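Thioesterase (Streptomyces coelicolor, PDB 3QMW) serves the prodiginine biosynthetic pathway as a thioesterase of the alpha/beta hydrolase fold, probably releasing acyl groups from thioester linkage by hydrolysis. Local coordinates at residues P30-F36 / T96-F102; R47-L53 / R248-L252; T203-A209 / S229-L235. One frame throughout, in Å; residues are numbered along the deposited sequence.

Interaction 1 of 3, residues P30-F36 / T96-F102; sequences PLRLVCF and THDYALF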
loop_
_atom_site.group_PDB
_atom_site.type_symbol
_atom_site.label_atom_id
_atom_site.label_comp_id
_atom_site.label_asym_id
_atom_site.label_seq_id
_atom_site.Cartn_x
_atom_site.Cartn_y
_atom_site.Cartn_z
ATOM N N PRO D 30 11.719 0.054 13.773
ATOM C CA PRO D 30 10.801 -0.837 14.487
ATOM C C PRO D 30 10.802 -2.237 13.909
ATOM O O PRO D 30 10.910 -3.211 14.651
ATOM C CB PRO D 30 9.430 -0.184 14.278
ATOM C CG PRO D 30 9.723 1.242 14.038
ATOM C CD PRO D 30 11.055 1.305 13.360
ATOM N N LEU D 31 10.684 -2.309 12.585
ATOM C CA LEU D 31 10.755 -3.554 11.835
ATOM C C LEU D 31 11.808 -3.393 10.731
ATOM O O LEU D 31 12.127 -2.268 10.325
ATOM C CB LEU D 31 9.391 -3.846 11.220
ATOM C CG LEU D 31 9.170 -5.143 10.431
ATOM C CD1 LEU D 31 9.452 -6.373 11.283
ATOM C CD2 LEU D 31 7.738 -5.185 9.905
ATOM N N ARG D 32 12.362 -4.519 10.278
ATOM C CA ARG D 32 13.266 -4.555 9.121
ATOM C C ARG D 32 12.713 -5.578 8.138
ATOM O O ARG D 32 12.347 -6.674 8.549
ATOM C CB ARG D 32 14.691 -4.942 9.540
ATOM C CG ARG D 32 15.459 -3.846 10.306
ATOM C CD ARG D 32 15.030 -3.714 11.797
ATOM N NE ARG D 32 15.253 -4.957 12.518
ATOM C CZ ARG D 32 16.449 -5.391 12.909
ATOM N NH1 ARG D 32 16.544 -6.542 13.546
ATOM N NH2 ARG D 32 17.558 -4.687 12.678
ATOM N N LEU D 33 12.629 -5.227 6.856
ATOM C CA LEU D 33 12.150 -6.174 5.845
ATOM C C LEU D 33 13.288 -6.608 4.928
ATOM O O LEU D 33 13.800 -5.811 4.129
ATOM C CB LEU D 33 11.008 -5.588 5.019
ATOM C CG LEU D 33 10.364 -6.550 4.020
ATOM C CD1 LEU D 33 9.602 -7.641 4.739
ATOM C CD2 LEU D 33 9.447 -5.788 3.082
ATOM N N VAL D 34 13.648 -7.889 5.051
ATOM C CA VAL D 34 14.792 -8.477 4.377
ATOM C C VAL D 34 14.324 -9.111 3.069
ATOM O O VAL D 34 13.604 -10.112 3.062
ATOM C CB VAL D 34 15.470 -9.521 5.297
ATOM C CG1 VAL D 34 16.663 -10.159 4.623
ATOM C CG2 VAL D 34 15.888 -8.862 6.620
ATOM N N CYS D 35 14.762 -8.518 1.962
ATOM C CA CYS D 35 14.198 -8.800 0.657
ATOM C C CYS D 35 15.168 -9.548 -0.256
ATOM O O CYS D 35 16.299 -9.117 -0.446
ATOM C CB CYS D 35 13.791 -7.480 0.005
ATOM S SG CYS D 35 12.734 -6.392 1.018
ATOM N N PHE D 36 14.700 -10.654 -0.838
ATOM C CA PHE D 36 15.515 -11.510 -1.692
ATOM C C PHE D 36 15.069 -11.453 -3.140
ATOM O O PHE D 36 13.882 -11.637 -3.427
ATOM C CB PHE D 36 15.446 -12.943 -1.198
ATOM C CG PHE D 36 16.086 -13.132 0.134
ATOM C CD1 PHE D 36 15.322 -13.438 1.249
ATOM C CD2 PHE D 36 17.463 -12.962 0.279
ATOM C CE1 PHE D 36 15.917 -13.595 2.492
ATOM C CE2 PHE D 36 18.076 -13.125 1.523
ATOM C CZ PHE D 36 17.303 -13.441 2.634
ATOM N N THR D 96 18.507 -10.009 12.877
ATOM C CA THR D 96 17.626 -11.133 13.169
ATOM C C THR D 96 16.855 -10.899 14.481
ATOM O O THR D 96 16.971 -11.665 15.439
ATOM C CB THR D 96 18.442 -12.425 13.225
ATOM O OG1 THR D 96 19.521 -12.256 14.145
ATOM C CG2 THR D 96 19.022 -12.745 11.844
ATOM N N HIS D 97 16.074 -9.818 14.500
ATOM C CA HIS D 97 15.220 -9.447 15.629
ATOM C C HIS D 97 14.250 -8.393 15.126
ATOM O O HIS D 97 14.681 -7.408 14.532
ATOM C CB HIS D 97 16.047 -8.874 16.795
ATOM C CG HIS D 97 16.635 -7.513 16.531
ATOM N ND1 HIS D 97 15.863 -6.379 16.394
ATOM C CD2 HIS D 97 17.921 -7.104 16.405
ATOM C CE1 HIS D 97 16.645 -5.338 16.175
ATOM N NE2 HIS D 97 17.900 -5.752 16.171
ATOM N N ASP D 98 12.953 -8.575 15.350
ATOM C CA ASP D 98 11.958 -7.623 14.824
ATOM C C ASP D 98 12.208 -7.421 13.317
ATOM O O ASP D 98 12.666 -6.357 12.858
ATOM C CB ASP D 98 11.995 -6.275 15.582
ATOM C CG ASP D 98 11.619 -6.408 17.066
ATOM O OD1 ASP D 98 10.852 -7.336 17.426
ATOM O OD2 ASP D 98 12.092 -5.566 17.870
ATOM N N TYR D 99 11.917 -8.480 12.570
ATOM C CA TYR D 99 12.224 -8.537 11.158
ATOM C C TYR D 99 11.299 -9.528 10.470
ATOM O O TYR D 99 10.631 -10.330 11.127
ATOM C CB TYR D 99 13.682 -8.956 10.959
ATOM C CG TYR D 99 13.939 -10.428 11.209
ATOM C CD1 TYR D 99 13.846 -10.966 12.491
ATOM C CD2 TYR D 99 14.287 -11.283 10.165
ATOM C CE1 TYR D 99 14.080 -12.317 12.731
ATOM C CE2 TYR D 99 14.527 -12.641 10.391
ATOM C CZ TYR D 99 14.421 -13.155 11.679
ATOM O OH TYR D 99 14.656 -14.502 11.898
ATOM N N ALA D 100 11.249 -9.448 9.145
ATOM C CA ALA D 100 10.517 -10.422 8.336
ATOM C C ALA D 100 11.234 -10.677 7.011
ATOM O O ALA D 100 12.239 -10.032 6.699
ATOM C CB ALA D 100 9.095 -9.956 8.090
ATOM N N LEU D 101 10.702 -11.609 6.232
ATOM C CA LEU D 101 11.354 -12.050 5.016
ATOM C C LEU D 101 10.406 -11.913 3.849
ATOM O O LEU D 101 9.271 -12.403 3.910
ATOM C CB LEU D 101 11.815 -13.518 5.146
ATOM C CG LEU D 101 12.675 -13.848 6.379
ATOM C CD1 LEU D 101 12.857 -15.343 6.545
ATOM C CD2 LEU D 101 14.031 -13.092 6.333
ATOM N N PHE D 102 10.887 -11.228 2.804
ATOM C CA PHE D 102 10.289 -11.267 1.474
ATOM C C PHE D 102 11.227 -11.912 0.447
ATOM O O PHE D 102 12.415 -11.586 0.390
ATOM C CB PHE D 102 9.943 -9.874 0.943
ATOM C CG PHE D 102 9.492 -9.916 -0.480
ATOM C CD1 PHE D 102 8.189 -10.259 -0.790
ATOM C CD2 PHE D 102 10.393 -9.746 -1.512
ATOM C CE1 PHE D 102 7.780 -10.370 -2.114
ATOM C CE2 PHE D 102 9.984 -9.861 -2.834
ATOM C CZ PHE D 102 8.682 -10.166 -3.132
#
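Leu33, Val34 and Cys35 pair in turn with Ala100, Leu101 and Phe102, and strands 31-36 and 99-102 run parallel, their axes 22° apart in direction and 4.8 Å apart at closest approach. The ladder climbs from Ala100 N to Arg32 O (3.0 Å), through Val34 N to Ala100 O and Phe102 N to Val34 O, and ends with Phe36 N on Phe102 O at 2.8 Å. Arg32, Val34 and Phe36 thus spend their amides on this neighbour, whereas Leu31, Leu33 and Cys35 bond to the backbone around strand 57-61. Such inner parallel strands form the heart of an alpha/beta hydrolase sheet, and strand 99-104 leads into what is probably the GxSxG nucleophile elbow, touched by Phe36. Small, branched and aromatic apolar residues suit both buried faces. On one, Leu33 CD1 lies 4.1 Å from Ala100 CB, and Cys35 CB meets the edge of the Phe102 ring. On the other, Val34 CB rests 4.0 Å from Leu101 CD2 beneath helix 106-120. At the start of the pair Arg32 is folded by its bends at chi2 (77°) and chi3, which turn NE back to Asp98 O at 3.0 Å in a nearly straight bond lying in the guanidinium plane. Arg32 N reaches the same oxygen from the opposite face of its carbonyl plane, gripping it twice. The His97 ring stacks flat on this guanidinium, centres 3.6 Å apart and planes at 21°, although NH1 is modelled implausibly close to it. With an alanine at His97 the guanidinium would probably lose its flat aromatic partner on that face and be left to its edge bonds. One of these joins Arg32 NH2 to Pro26 O.

Interaction 2 of 3, residues R47-L53 / R248-L252; sequences RGWQERL and RDRLL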
loop_
_atom_site.group_PDB
_atom_site.type_symbol
_atom_site.label_atom_id
_atom_site.label_comp_id
_atom_site.label_asym_id
_atom_site.label_seq_id
_atom_site.Cartn_x
_atom_site.Cartn_y
_atom_site.Cartn_z
ATOM N N ARG D 47 13.921 -1.223 -5.842
ATOM C CA ARG D 47 14.053 0.225 -5.930
ATOM C C ARG D 47 12.659 0.819 -5.762
ATOM O O ARG D 47 11.705 0.381 -6.401
ATOM C CB ARG D 47 14.643 0.630 -7.282
ATOM C CG ARG D 47 15.327 1.988 -7.319
ATOM C CD ARG D 47 15.925 2.289 -8.709
ATOM N NE ARG D 47 14.921 2.644 -9.729
ATOM C CZ ARG D 47 14.269 1.787 -10.531
ATOM N NH1 ARG D 47 14.471 0.467 -10.469
ATOM N NH2 ARG D 47 13.394 2.257 -11.418
ATOM N N GLY D 48 12.544 1.799 -4.877
ATOM C CA GLY D 48 11.292 2.491 -4.667
ATOM C C GLY D 48 10.479 1.943 -3.514
ATOM O O GLY D 48 9.559 2.605 -3.055
ATOM N N TRP D 49 10.805 0.742 -3.045
ATOM C CA TRP D 49 10.026 0.091 -2.003
ATOM C C TRP D 49 10.002 0.871 -0.699
ATOM O O TRP D 49 8.960 0.935 -0.057
ATOM C CB TRP D 49 10.549 -1.316 -1.727
ATOM C CG TRP D 49 10.076 -2.325 -2.699
ATOM C CD1 TRP D 49 9.943 -2.167 -4.040
ATOM C CD2 TRP D 49 9.709 -3.671 -2.412
ATOM N NE1 TRP D 49 9.488 -3.322 -4.611
ATOM C CE2 TRP D 49 9.335 -4.267 -3.634
ATOM C CE3 TRP D 49 9.645 -4.432 -1.238
ATOM C CZ2 TRP D 49 8.895 -5.596 -3.722
ATOM C CZ3 TRP D 49 9.209 -5.752 -1.323
ATOM C CH2 TRP D 49 8.840 -6.318 -2.556
ATOM N N GLN D 50 11.135 1.451 -0.299
ATOM C CA GLN D 50 11.211 2.164 0.983
ATOM C C GLN D 50 10.168 3.268 1.049
ATOM O O GLN D 50 9.470 3.419 2.052
ATOM C CB GLN D 50 12.593 2.773 1.208
ATOM C CG GLN D 50 12.744 3.465 2.573
ATOM C CD GLN D 50 12.558 2.504 3.738
ATOM O OE1 GLN D 50 13.024 1.373 3.689
ATOM N NE2 GLN D 50 11.875 2.951 4.784
ATOM N N GLU D 51 10.080 4.029 -0.036
ATOM C CA GLU D 51 9.173 5.160 -0.142
ATOM C C GLU D 51 7.718 4.721 -0.003
ATOM O O GLU D 51 6.911 5.442 0.586
ATOM C CB GLU D 51 9.354 5.859 -1.497
ATOM C CG GLU D 51 10.638 6.687 -1.645
ATOM C CD GLU D 51 11.907 5.858 -1.921
ATOM O OE1 GLU D 51 11.810 4.721 -2.455
ATOM O OE2 GLU D 51 13.014 6.359 -1.598
ATOM N N ARG D 52 7.397 3.545 -0.541
ATOM C CA ARG D 52 6.016 3.052 -0.583
ATOM C C ARG D 52 5.532 2.401 0.699
ATOM O O ARG D 52 4.351 2.047 0.792
ATOM C CB ARG D 52 5.844 2.022 -1.694
ATOM C CG ARG D 52 6.161 2.528 -3.066
ATOM C CD ARG D 52 5.261 3.687 -3.482
ATOM N NE ARG D 52 5.219 3.768 -4.940
ATOM C CZ ARG D 52 4.428 3.032 -5.715
ATOM N NH1 ARG D 52 4.490 3.175 -7.032
ATOM N NH2 ARG D 52 3.570 2.168 -5.185
ATOM N N LEU D 53 6.426 2.214 1.667
ATOM C CA LEU D 53 6.067 1.495 2.887
ATOM C C LEU D 53 6.169 2.345 4.141
ATOM O O LEU D 53 5.595 1.980 5.169
ATOM C CB LEU D 53 6.910 0.225 3.035
ATOM C CG LEU D 53 6.767 -0.843 1.936
ATOM C CD1 LEU D 53 7.654 -2.034 2.261
ATOM C CD2 LEU D 53 5.321 -1.319 1.729
ATOM N N ARG D 248 2.707 -4.858 -8.863
ATOM C CA ARG D 248 3.819 -4.457 -8.002
ATOM C C ARG D 248 3.289 -3.513 -6.943
ATOM O O ARG D 248 3.693 -3.587 -5.781
ATOM C CB ARG D 248 4.933 -3.765 -8.796
ATOM C CG ARG D 248 5.877 -2.950 -7.917
ATOM C CD ARG D 248 6.902 -2.238 -8.723
ATOM N NE ARG D 248 7.900 -1.603 -7.870
ATOM C CZ ARG D 248 7.845 -0.351 -7.414
ATOM N NH1 ARG D 248 6.815 0.443 -7.710
ATOM N NH2 ARG D 248 8.831 0.109 -6.639
ATOM N N ASP D 249 2.409 -2.602 -7.373
ATOM C CA ASP D 249 1.703 -1.673 -6.474
ATOM C C ASP D 249 0.847 -2.421 -5.449
ATOM O O ASP D 249 0.883 -2.084 -4.268
ATOM C CB ASP D 249 0.820 -0.686 -7.269
ATOM C CG ASP D 249 1.605 0.491 -7.840
ATOM O OD1 ASP D 249 2.297 1.185 -7.065
ATOM O OD2 ASP D 249 1.504 0.747 -9.061
ATOM N N ARG D 250 0.105 -3.439 -5.892
ATOM C CA ARG D 250 -0.733 -4.216 -4.974
ATOM C C ARG D 250 0.072 -5.071 -4.004
ATOM O O ARG D 250 -0.227 -5.075 -2.805
ATOM C CB ARG D 250 -1.740 -5.088 -5.719
ATOM C CG ARG D 250 -3.115 -4.468 -5.852
ATOM C CD ARG D 250 -4.206 -5.543 -6.018
ATOM N NE ARG D 250 -5.563 -4.985 -5.921
ATOM C CZ ARG D 250 -6.162 -4.260 -6.873
ATOM N NH1 ARG D 250 -5.542 -3.979 -8.021
ATOM N NH2 ARG D 250 -7.395 -3.805 -6.675
ATOM N N LEU D 251 1.084 -5.789 -4.501
ATOM C CA LEU D 251 1.994 -6.525 -3.615
ATOM C C LEU D 251 2.416 -5.612 -2.475
ATOM O O LEU D 251 2.251 -5.958 -1.317
ATOM C CB LEU D 251 3.241 -7.025 -4.347
ATOM C CG LEU D 251 4.392 -7.473 -3.421
ATOM C CD1 LEU D 251 4.169 -8.890 -2.991
ATOM C CD2 LEU D 251 5.735 -7.345 -4.071
ATOM N N LEU D 252 2.948 -4.445 -2.825
ATOM C CA LEU D 252 3.422 -3.467 -1.833
ATOM C C LEU D 252 2.367 -3.008 -0.823
ATOM O O LEU D 252 2.697 -2.667 0.319
ATOM C CB LEU D 252 4.004 -2.235 -2.538
ATOM C CG LEU D 252 5.381 -2.425 -3.173
ATOM C CD1 LEU D 252 5.717 -1.238 -4.036
ATOM C CD2 LEU D 252 6.465 -2.647 -2.099
#
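The Trp49 indole has Leu252 CD2 seated over one face, 3.6 Å from the centroid of its five-membered ring and 17° off the normal, a CH-pi contact; Arg248 NH2 approaches the indole edge at CD1. Two guanidinium groups lie beside it, their planes 82° apart. That of Arg248 carries Leu252 CD1 over one face and turns its edge to Arg47 O, to which NH2 makes a weak hydrogen bond of 2.9 Å. That of Arg52 meets the Asp249 carboxylate edge to edge, the two nearly coplanar, and has Arg248 NH1 over a face. In this alpha/beta hydrolase the contact sets the last helix, 246-258, against the short, weakly bonded helix 49-53 that follows the first strand. The axes stay 11.0 Å apart, a gap suited to large side chains. Leucine suits the place of Leu252 because its two branches divide the work: one for tryptophan, the other for the Arg248 guanidinium and the aliphatic stem of Arg52. Gly48 tolerates a positive phi and leaves room for Arg248 NH2, which a beta carbon there would strike. The salt bridge from Arg52 NH2 to Asp249 OD1 is modelled very short, at 2.5 Å, with NH1 adding a weak bond to the same oxygen; the carboxylate probably offsets the closeness of the two arginines. The second subunit packs nearby, its Glu51 against Arg52 and its Gly54 against Asp249. Deeper in, where Phe102 also meets the indole, Leu251 CD2 touches Trp49 CH2 at 3.6 Å.

Interaction 3 of 3, residues T203-A209 / S229-L235; sequences TTAFSAA and SFLRRHL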
loop_
_atom_site.group_PDB
_atom_site.type_symbol
_atom_site.label_atom_id
_atom_site.label_comp_id
_atom_site.label_asym_id
_atom_site.label_seq_id
_atom_site.Cartn_x
_atom_site.Cartn_y
_atom_site.Cartn_z
ATOM N N THR D 203 2.689 -16.913 7.294
ATOM C CA THR D 203 3.183 -16.909 5.931
ATOM C C THR D 203 2.142 -16.342 4.984
ATOM O O THR D 203 0.967 -16.672 5.086
ATOM C CB THR D 203 3.546 -18.351 5.507
ATOM O OG1 THR D 203 4.742 -18.743 6.182
ATOM C CG2 THR D 203 3.757 -18.470 3.999
ATOM N N THR D 204 2.584 -15.488 4.064
ATOM C CA THR D 204 1.718 -14.966 3.021
ATOM C C THR D 204 2.351 -15.218 1.654
ATOM O O THR D 204 3.513 -14.884 1.437
ATOM C CB THR D 204 1.476 -13.470 3.196
ATOM O OG1 THR D 204 1.320 -13.163 4.588
ATOM C CG2 THR D 204 0.233 -13.044 2.409
ATOM N N ALA D 205 1.583 -15.810 0.741
ATOM C CA ALA D 205 2.094 -16.193 -0.564
ATOM C C ALA D 205 1.296 -15.541 -1.687
ATOM O O ALA D 205 0.070 -15.518 -1.653
ATOM C CB ALA D 205 2.078 -17.705 -0.715
ATOM N N PHE D 206 2.008 -15.036 -2.692
ATOM C CA PHE D 206 1.385 -14.342 -3.795
ATOM C C PHE D 206 1.490 -15.142 -5.066
ATOM O O PHE D 206 2.580 -15.519 -5.483
ATOM C CB PHE D 206 2.042 -12.989 -4.005
ATOM C CG PHE D 206 1.959 -12.099 -2.819
ATOM C CD1 PHE D 206 0.936 -11.161 -2.709
ATOM C CD2 PHE D 206 2.892 -12.194 -1.802
ATOM C CE1 PHE D 206 0.855 -10.321 -1.597
ATOM C CE2 PHE D 206 2.812 -11.363 -0.685
ATOM C CZ PHE D 206 1.793 -10.427 -0.585
ATOM N N SER D 207 0.343 -15.397 -5.677
ATOM C CA SER D 207 0.283 -16.008 -6.988
ATOM C C SER D 207 0.031 -14.905 -7.992
ATOM O O SER D 207 -0.260 -13.774 -7.611
ATOM C CB SER D 207 -0.825 -17.056 -7.037
ATOM O OG SER D 207 -2.010 -16.579 -6.415
ATOM N N ALA D 208 0.174 -15.245 -9.269
ATOM C CA ALA D 208 -0.091 -14.336 -10.373
ATOM C C ALA D 208 -0.867 -15.111 -11.438
ATOM O O ALA D 208 -0.593 -16.279 -11.677
ATOM C CB ALA D 208 1.212 -13.795 -10.930
ATOM N N ALA D 209 -1.859 -14.504 -12.026
ATOM C CA ALA D 209 -2.695 -15.190 -12.972
ATOM C C ALA D 209 -2.013 -15.646 -14.244
ATOM O O ALA D 209 -2.336 -16.673 -14.794
ATOM C CB ALA D 209 -3.840 -14.366 -13.280
ATOM N N SER D 229 -0.659 -18.392 10.829
ATOM C CA SER D 229 -1.684 -17.972 9.875
ATOM C C SER D 229 -1.160 -17.939 8.445
ATOM O O SER D 229 -0.089 -17.390 8.183
ATOM C CB SER D 229 -2.212 -16.587 10.245
ATOM O OG SER D 229 -1.145 -15.657 10.377
ATOM N N PHE D 230 -1.935 -18.514 7.528
ATOM C CA PHE D 230 -1.587 -18.536 6.121
ATOM C C PHE D 230 -2.628 -17.861 5.231
ATOM O O PHE D 230 -3.811 -18.207 5.274
ATOM C CB PHE D 230 -1.400 -19.962 5.641
ATOM C CG PHE D 230 -0.949 -20.049 4.220
ATOM C CD1 PHE D 230 0.335 -19.649 3.867
ATOM C CD2 PHE D 230 -1.806 -20.504 3.230
ATOM C CE1 PHE D 230 0.763 -19.725 2.558
ATOM C CE2 PHE D 230 -1.389 -20.580 1.911
ATOM C CZ PHE D 230 -0.102 -20.193 1.572
ATOM N N LEU D 231 -2.166 -16.917 4.411
ATOM C CA LEU D 231 -3.001 -16.244 3.431
ATOM C C LEU D 231 -2.366 -16.355 2.059
ATOM O O LEU D 231 -1.174 -16.099 1.902
ATOM C CB LEU D 231 -3.137 -14.764 3.774
ATOM C CG LEU D 231 -4.012 -14.402 4.973
ATOM C CD1 LEU D 231 -3.732 -12.965 5.400
ATOM C CD2 LEU D 231 -5.493 -14.610 4.659
ATOM N N ARG D 232 -3.159 -16.731 1.066
ATOM C CA ARG D 232 -2.724 -16.630 -0.308
ATOM C C ARG D 232 -3.469 -15.486 -0.971
ATOM O O ARG D 232 -4.648 -15.619 -1.310
ATOM C CB ARG D 232 -2.959 -17.933 -1.073
ATOM C CG ARG D 232 -2.498 -17.857 -2.523
ATOM C CD ARG D 232 -2.444 -19.218 -3.171
ATOM N NE ARG D 232 -3.722 -19.922 -3.063
ATOM C CZ ARG D 232 -4.801 -19.670 -3.803
ATOM N NH1 ARG D 232 -4.787 -18.722 -4.734
ATOM N NH2 ARG D 232 -5.907 -20.379 -3.607
ATOM N N ARG D 233 -2.781 -14.361 -1.142
ATOM C CA ARG D 233 -3.277 -13.293 -1.999
ATOM C C ARG D 233 -3.047 -13.732 -3.428
ATOM O O ARG D 233 -2.124 -14.489 -3.707
ATOM C CB ARG D 233 -2.556 -11.977 -1.741
ATOM C CG ARG D 233 -2.519 -11.552 -0.284
ATOM C CD ARG D 233 -3.897 -11.520 0.337
ATOM N NE ARG D 233 -3.871 -10.846 1.635
ATOM C CZ ARG D 233 -4.934 -10.655 2.415
ATOM N NH1 ARG D 233 -6.131 -11.089 2.042
ATOM N NH2 ARG D 233 -4.794 -10.029 3.578
ATOM N N HIS D 234 -3.904 -13.272 -4.326
ATOM C CA HIS D 234 -3.813 -13.635 -5.732
ATOM C C HIS D 234 -3.824 -12.363 -6.564
ATOM O O HIS D 234 -4.814 -11.632 -6.577
ATOM C CB HIS D 234 -4.972 -14.539 -6.136
ATOM C CG HIS D 234 -4.851 -15.080 -7.524
ATOM N ND1 HIS D 234 -3.861 -15.963 -7.890
ATOM C CD2 HIS D 234 -5.595 -14.866 -8.632
ATOM C CE1 HIS D 234 -3.999 -16.270 -9.167
ATOM N NE2 HIS D 234 -5.047 -15.622 -9.640
ATOM N N LEU D 235 -2.713 -12.115 -7.251
ATOM C CA LEU D 235 -2.513 -10.902 -8.014
ATOM C C LEU D 235 -2.654 -11.185 -9.501
ATOM O O LEU D 235 -2.618 -12.335 -9.921
ATOM C CB LEU D 235 -1.125 -10.347 -7.708
ATOM C CG LEU D 235 -1.040 -9.691 -6.339
ATOM C CD1 LEU D 235 0.387 -9.536 -5.907
ATOM C CD2 LEU D 235 -1.736 -8.352 -6.410
#
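Ser207 holds OG between its backbone N and carbonyl carbon (chi1 44°), and His234 swings its ring anti to the backbone N (chi1 -173°), which together put the hydroxyl at the ring edge beside ND1. The hydrogen bond from Ser207 OG to His234 ND1 is modelled very short, at 2.4 Å, and either atom could donate. On the same face Thr203 CG2 packs 3.6 Å from Phe230 CE1, and Ala205, small enough to leave the ring room, has CB 4.0 Å from Phe230 CZ. Strands 203-208 and 230-235 are the parallel partners of a beta-alpha-beta crossover whose helix, 216-220, lies over this face; there Arg232 turns NE to Glu220. Strand 230-235 is the outermost of the sheet in this chain, which suits its longer, partly polar side chains. The loop beyond Ala208 probably supplies the acid of a catalytic triad. On the other face, under helix 246-258, Phe206 and Leu235 lie side by side, CD1 to CD1 at 3.6 Å, and Arg233 lends its stem, CB standing 3.7 Å from Phe206 CD1. Along the backbone, Leu231 N bonds to Thr203 O, and Ser207 O accepts Leu235 N at 3.0 Å.

How the interactions relate
Interactions 1 and 3 belong to the same parallel sheet, centres about 18 Å apart, with strand 129-132 between their strand pairs. Interaction 2 lies on one side of that sheet, about 15 Å from the centre of interaction 1 and 17 Å from that of interaction 3, and touches both: Leu251 packs on Phe102 of the one and on Phe206 of the other. Along the chain, interaction 1 closes before interaction 3 opens. Interaction 2, which ties an early helix to the last one, has segments that alternate with those of interaction 1 and enclose interaction 3. The final helix thereby bridges both halves of the sheet, whose strand ends lead towards the probable catalytic residues.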